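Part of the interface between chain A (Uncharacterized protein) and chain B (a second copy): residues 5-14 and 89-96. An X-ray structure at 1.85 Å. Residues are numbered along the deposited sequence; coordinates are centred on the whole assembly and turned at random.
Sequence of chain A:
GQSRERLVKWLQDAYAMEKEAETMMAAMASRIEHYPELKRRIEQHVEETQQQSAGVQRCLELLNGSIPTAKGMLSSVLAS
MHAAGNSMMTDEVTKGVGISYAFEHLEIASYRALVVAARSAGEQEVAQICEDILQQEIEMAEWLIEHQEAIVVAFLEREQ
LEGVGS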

ATOM      1  N   GLU A   5      18.144  15.524  12.628  1.00 49.64           N
ATOM      2  CA  GLU A   5      17.987  15.850  11.212  1.00 52.28           C
ATOM      3  C   GLU A   5      17.488  14.693  10.340  1.00 41.24           C
ATOM      4  O   GLU A   5      17.060  14.912   9.213  1.00 40.61           O
ATOM      5  CB  GLU A   5      19.278  16.455  10.654  1.00 65.62           C
ATOM      6  CG  GLU A   5      19.678  17.750  11.356  1.00 80.79           C
ATOM      7  CD  GLU A   5      18.519  18.736  11.487  1.00 94.18           C
ATOM      8  OE1 GLU A   5      17.717  18.855  10.532  1.00 98.06           O
ATOM      9  OE2 GLU A   5      18.414  19.400  12.544  1.00 98.54           O
ATOM     10  N   ARG A   6      17.548  13.467  10.856  1.00 34.50           N
ATOM     11  CA  ARG A   6      16.867  12.356  10.212  1.00 33.84           C
ATOM     12  C   ARG A   6      15.403  12.393  10.632  1.00 33.36           C
ATOM     13  O   ARG A   6      14.517  12.183   9.810  1.00 34.18           O
ATOM     14  CB  ARG A   6      17.494  11.017  10.595  1.00 38.39           C
ATOM     15  CG  ARG A   6      16.692   9.801  10.131  1.00 40.71           C
ATOM     16  CD  ARG A   6      16.657   9.718   8.618  1.00 44.74           C
ATOM     17  NE  ARG A   6      18.006   9.588   8.076  1.00 51.97           N
ATOM     18  CZ  ARG A   6      18.337   9.841   6.814  1.00 45.67           C
ATOM     19  NH1 ARG A   6      19.591   9.692   6.412  1.00 41.27           N
ATOM     20  NH2 ARG A   6      17.411  10.238   5.955  1.00 43.11           N
ATOM     21  N   LEU A   7      15.159  12.664  11.913  1.00 36.54           N
ATOM     22  CA  LEU A   7      13.799  12.796  12.425  1.00 36.31           C
ATOM     23  C   LEU A   7      13.086  13.900  11.650  1.00 40.71           C
ATOM     24  O   LEU A   7      11.964  13.717  11.182  1.00 37.02           O
ATOM     25  CB  LEU A   7      13.790  13.087  13.940  1.00 33.93           C
ATOM     26  CG  LEU A   7      12.436  13.431  14.591  1.00 27.89           C
ATOM     27  CD1 LEU A   7      11.435  12.350  14.293  1.00 26.34           C
ATOM     28  CD2 LEU A   7      12.561  13.624  16.090  1.00 24.38           C
ATOM     29  N   VAL A   8      13.751  15.043  11.494  1.00 45.69           N
ATOM     30  CA  VAL A   8      13.181  16.144  10.717  1.00 47.97           C
ATOM     31  C   VAL A   8      12.968  15.735   9.259  1.00 50.87           C
ATOM     32  O   VAL A   8      11.944  16.061   8.656  1.00 53.84           O
ATOM     33  CB  VAL A   8      14.051  17.418  10.777  1.00 45.44           C
ATOM     34  CG1 VAL A   8      13.574  18.425   9.757  1.00 42.88           C
ATOM     35  CG2 VAL A   8      14.016  18.018  12.171  1.00 45.39           C
ATOM     36  N   LYS A   9      13.925  14.999   8.700  1.00 47.89           N
ATOM     37  CA  LYS A   9      13.815  14.554   7.313  1.00 46.57           C
ATOM     38  C   LYS A   9      12.584  13.667   7.048  1.00 46.18           C
ATOM     39  O   LYS A   9      11.863  13.887   6.070  1.00 45.75           O
ATOM     40  CB  LYS A   9      15.084  13.830   6.864  1.00 43.19           C
ATOM     41  CG  LYS A   9      15.123  13.633   5.367  1.00 46.62           C
ATOM     42  CD  LYS A   9      15.770  12.323   4.988  1.00 48.36           C
ATOM     43  CE  LYS A   9      15.398  11.919   3.562  1.00 47.89           C
ATOM     44  NZ  LYS A   9      13.978  11.474   3.417  1.00 42.22           N
ATOM     45  N   TRP A  10      12.362  12.663   7.904  1.00 41.60           N
ATOM     46  CA  TRP A  10      11.205  11.773   7.778  1.00 27.83           C
ATOM     47  C   TRP A  10       9.913  12.467   8.200  1.00 31.80           C
ATOM     48  O   TRP A  10       8.837  12.134   7.713  1.00 33.22           O
ATOM     49  CB  TRP A  10      11.410  10.474   8.556  1.00 23.55           C
ATOM     50  CG  TRP A  10      12.502   9.640   7.986  1.00 26.05           C
ATOM     51  CD1 TRP A  10      13.076   9.796   6.772  1.00 29.34           C
ATOM     52  CD2 TRP A  10      13.128   8.492   8.585  1.00 31.17           C
ATOM     53  NE1 TRP A  10      14.042   8.832   6.574  1.00 36.91           N
ATOM     54  CE2 TRP A  10      14.092   8.018   7.672  1.00 35.12           C
ATOM     55  CE3 TRP A  10      12.977   7.829   9.806  1.00 31.78           C
ATOM     56  CZ2 TRP A  10      14.901   6.914   7.937  1.00 37.11           C
ATOM     57  CZ3 TRP A  10      13.781   6.728  10.066  1.00 34.49           C
ATOM     58  CH2 TRP A  10      14.729   6.283   9.134  1.00 37.56           C
ATOM     59  N   LEU A  11      10.018  13.442   9.096  1.00 30.00           N
ATOM     60  CA  LEU A  11       8.876  14.298   9.415  1.00 31.95           C
ATOM     61  C   LEU A  11       8.450  15.122   8.190  1.00 36.29           C
ATOM     62  O   LEU A  11       7.256  15.284   7.923  1.00 33.15           O
ATOM     63  CB  LEU A  11       9.195  15.222  10.593  1.00 30.60           C
ATOM     64  CG  LEU A  11       9.089  14.630  11.997  1.00 30.68           C
ATOM     65  CD1 LEU A  11       9.508  15.653  13.034  1.00 35.12           C
ATOM     66  CD2 LEU A  11       7.671  14.157  12.254  1.00 32.39           C
ATOM     67  N   GLN A  12       9.434  15.631   7.448  1.00 40.84           N
ATOM     68  CA  GLN A  12       9.179  16.380   6.216  1.00 42.71           C
ATOM     69  C   GLN A  12       8.457  15.540   5.156  1.00 43.92           C
ATOM     70  O   GLN A  12       7.454  15.981   4.581  1.00 43.18           O
ATOM     71  CB  GLN A  12      10.481  16.977   5.660  1.00 42.14           C
ATOM     72  CG  GLN A  12      10.834  18.322   6.293  1.00 42.06           C
ATOM     73  CD  GLN A  12      12.226  18.820   5.942  1.00 42.08           C
ATOM     74  OE1 GLN A  12      13.052  18.090   5.388  1.00 43.64           O
ATOM     75  NE2 GLN A  12      12.495  20.074   6.277  1.00 42.83           N
ATOM     76  N   ASP A  13       8.964  14.334   4.907  1.00 40.83           N
ATOM     77  CA  ASP A  13       8.337  13.416   3.959  1.00 36.88           C
ATOM     78  C   ASP A  13       6.864  13.247   4.290  1.00 37.16           C
ATOM     79  O   ASP A  13       5.999  13.429   3.439  1.00 40.22           O
ATOM     80  CB  ASP A  13       9.021  12.040   3.994  1.00 32.76           C
ATOM     81  CG  ASP A  13      10.435  12.060   3.429  1.00 37.82           C
ATOM     82  OD1 ASP A  13      10.789  13.011   2.691  1.00 40.74           O
ATOM     83  OD2 ASP A  13      11.193  11.107   3.721  1.00 39.01           O
ATOM     84  N   ALA A  14       6.597  12.899   5.545  1.00 40.33           N
ATOM     85  CA  ALA A  14       5.251  12.561   6.006  1.00 41.14           C
ATOM     86  C   ALA A  14       4.272  13.730   5.929  1.00 43.65           C
ATOM     87  O   ALA A  14       3.082  13.523   5.710  1.00 45.71           O
ATOM     88  CB  ALA A  14       5.300  11.996   7.433  1.00 36.20           C
TER
HETATM   89  N   MSE B  89      24.441   8.261   3.449  1.00 63.49           N
HETATM   90  CA  MSE B  89      23.244   8.670   4.174  1.00 64.53           C
HETATM   91  C   MSE B  89      22.011   8.609   3.267  1.00 69.24           C
HETATM   92  O   MSE B  89      21.120   9.455   3.341  1.00 69.34           O
HETATM   93  CB  MSE B  89      23.428  10.066   4.790  1.00 63.62           C
HETATM   94  CG  MSE B  89      23.216  11.234   3.829  1.00 64.58           C
HETATM   95 SE   MSE B  89      21.674  12.363   4.279  0.55115.31          SE
HETATM   96  CE  MSE B  89      22.617  13.903   5.040  1.00 67.24           C
ATOM     97  N   THR B  90      21.966   7.590   2.412  1.00 71.63           N
ATOM     98  CA  THR B  90      20.800   7.369   1.560  1.00 67.36           C
ATOM     99  C   THR B  90      19.662   6.675   2.316  1.00 58.76           C
ATOM    100  O   THR B  90      19.884   5.787   3.143  1.00 52.19           O
ATOM    101  CB  THR B  90      21.146   6.590   0.262  1.00 83.95           C
ATOM    102  OG1 THR B  90      21.758   5.334   0.582  1.00 82.30           O
ATOM    103  CG2 THR B  90      22.094   7.397  -0.603  1.00 87.13           C
ATOM    104  N   ASP B  91      18.442   7.098   2.008  1.00 50.06           N
ATOM    105  CA  ASP B  91      17.245   6.674   2.718  1.00 41.13           C
ATOM    106  C   ASP B  91      16.595   5.501   1.995  1.00 38.22           C
ATOM    107  O   ASP B  91      15.668   4.877   2.524  1.00 34.07           O
ATOM    108  CB  ASP B  91      16.252   7.838   2.720  1.00 37.01           C
ATOM    109  CG  ASP B  91      15.616   8.071   4.067  1.00 45.66           C
ATOM    110  OD1 ASP B  91      16.012   7.409   5.052  1.00 55.05           O
ATOM    111  OD2 ASP B  91      14.718   8.939   4.137  1.00 43.54           O
ATOM    112  N   GLU B  92      17.075   5.206   0.788  1.00 37.82           N
ATOM    113  CA  GLU B  92      16.296   4.422  -0.173  1.00 47.81           C
ATOM    114  C   GLU B  92      15.859   3.037   0.323  1.00 50.03           C
ATOM    115  O   GLU B  92      14.877   2.487  -0.174  1.00 42.46           O
ATOM    116  CB  GLU B  92      17.016   4.318  -1.526  1.00 56.74           C
ATOM    117  CG  GLU B  92      17.921   3.102  -1.678  1.00 66.30           C
ATOM    118  CD  GLU B  92      19.384   3.426  -1.462  1.00 78.17           C
ATOM    119  OE1 GLU B  92      19.733   4.626  -1.491  1.00 82.80           O
ATOM    120  OE2 GLU B  92      20.184   2.483  -1.266  1.00 80.86           O
ATOM    121  N   VAL B  93      16.574   2.487   1.305  1.00 58.76           N
ATOM    122  CA  VAL B  93      16.271   1.146   1.818  1.00 60.41           C
ATOM    123  C   VAL B  93      15.153   1.112   2.875  1.00 52.91           C
ATOM    124  O   VAL B  93      14.316   0.210   2.853  1.00 47.67           O
ATOM    125  CB  VAL B  93      17.529   0.441   2.372  1.00 69.54           C
ATOM    126  CG1 VAL B  93      17.791   0.868   3.814  1.00 75.25           C
ATOM    127  CG2 VAL B  93      17.376  -1.075   2.281  1.00 66.83           C
ATOM    128  N   THR B  94      15.147   2.078   3.797  1.00 47.56           N
ATOM    129  CA  THR B  94      14.072   2.189   4.783  1.00 42.08           C
ATOM    130  C   THR B  94      12.756   2.450   4.062  1.00 44.07           C
ATOM    131  O   THR B  94      11.713   1.883   4.394  1.00 44.99           O
ATOM    132  CB  THR B  94      14.333   3.328   5.810  1.00 37.27           C
ATOM    133  OG1 THR B  94      13.148   3.568   6.573  1.00 38.39           O
ATOM    134  CG2 THR B  94      14.697   4.615   5.114  1.00 32.73           C
ATOM    135  N   LYS B  95      12.820   3.304   3.053  1.00 43.20           N
ATOM    136  CA  LYS B  95      11.625   3.722   2.352  1.00 44.96           C
ATOM    137  C   LYS B  95      11.241   2.721   1.279  1.00 40.08           C
ATOM    138  O   LYS B  95      10.131   2.757   0.772  1.00 40.02           O
ATOM    139  CB  LYS B  95      11.823   5.117   1.762  1.00 54.35           C
ATOM    140  CG  LYS B  95      12.081   6.191   2.821  1.00 59.77           C
ATOM    141  CD  LYS B  95      11.143   6.023   4.015  1.00 63.22           C
ATOM    142  CE  LYS B  95      11.145   7.251   4.916  1.00 66.57           C
ATOM    143  NZ  LYS B  95      10.199   7.104   6.059  1.00 65.60           N
ATOM    144  N   GLY B  96      12.161   1.826   0.937  1.00 36.57           N
ATOM    145  CA  GLY B  96      11.862   0.760  -0.003  1.00 29.09           C
ATOM    146  C   GLY B  96      11.058  -0.311   0.698  1.00 25.50           C
ATOM    147  O   GLY B  96      10.132  -0.891   0.139  1.00 28.74           O
TER
HETATM  148  O   HOH W   1      18.525  10.134   3.422  1.00 60.73           O
HETATM  149  O   HOH W   2       8.236   9.452   6.886  1.00 31.17           O

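Chain A contributes one face of a continuous helix, from which A:Arg6, A:Lys9, A:Trp10 and A:Asp13 meet a short segment of chain B that leads into a helix. The two stretches bury 315 Å² between them, with A:Trp10 (68 Å²), B:Asp91 (67 Å²) and A:Arg6 (54 Å²) giving up the most area, and most of the polar contact converges on a single carboxylate.

The segment begins at B:Met89, a selenomethionine, whose carbonyl O makes its polar contacts with A:Arg6. B:Met89 O accepts a weak hydrogen bond from A:Arg6 NH1 (3.4 Å), approaching the guanidinium at its edge, where the N-H groups point. Water 1 reinforces the link: it donates to B:Met89 O (2.7 Å) and accepts from A:Arg6 NH2 (2.8 Å). The selenium, B:Met89 SE, lies 4.0 Å from A:Arg6 NH1. B:Thr90 then turns its CA-to-CB bond away from chain A, and B:Thr90 OG1 makes a weak hydrogen bond to B:Glu92 OE1 (3.0 Å) within its own chain.

B:Asp91 is the hub. Its CA-to-CB bond points toward the helix, and its short side chain places a carboxylate among two cations and an indole N-H. B:Asp91 OD2 accepts a hydrogen bond from A:Trp10 NE1 at a very short 2.5 Å, near the plane of the ring at its edge, and forms a salt bridge with A:Lys9 NZ at 2.7 Å. B:Asp91 OD1 forms a salt bridge with A:Arg6 NH2 at about 3.3 Å, but it lies over the guanidinium face, so charge attraction rather than a directed N-H holds this pair. Nearby, A:Asp13 OD2 comes within 4.2 Å of B:Asp91 OD2; A:Lys9 NZ offsets this repulsion, because it also forms a salt bridge with A:Asp13 OD2 (2.8 Å), one helical turn along.

B:Glu92 and B:Val93 make no contact with the chain A stretch. B:Thr94 turns its CA-to-CB bond toward the chain A helix, and its methyl B:Thr94 CG2 packs 3.6 Å from A:Trp10 CZ2, an apolar contact suited to a buried residue beside an indole.

B:Lys95 completes the site by reaching across the face of the same indole. With chi3 and chi4 both t, its outer chain is extended, so that B:Lys95 CE lies 3.8 Å and B:Lys95 NZ 4.0 Å from the centroid of the A:Trp10 five-membered ring, giving a CH-pi and a cation-pi contact. Lysine suits this place because its CE packs on the aromatic face while its ammonium lies over the same ring. Water 2 accepts from B:Lys95 NZ (3.2 Å) and donates to A:Trp10 O (2.9 Å), tying the lysine to the helix backbone. B:Gly96 makes no contact with chain A here.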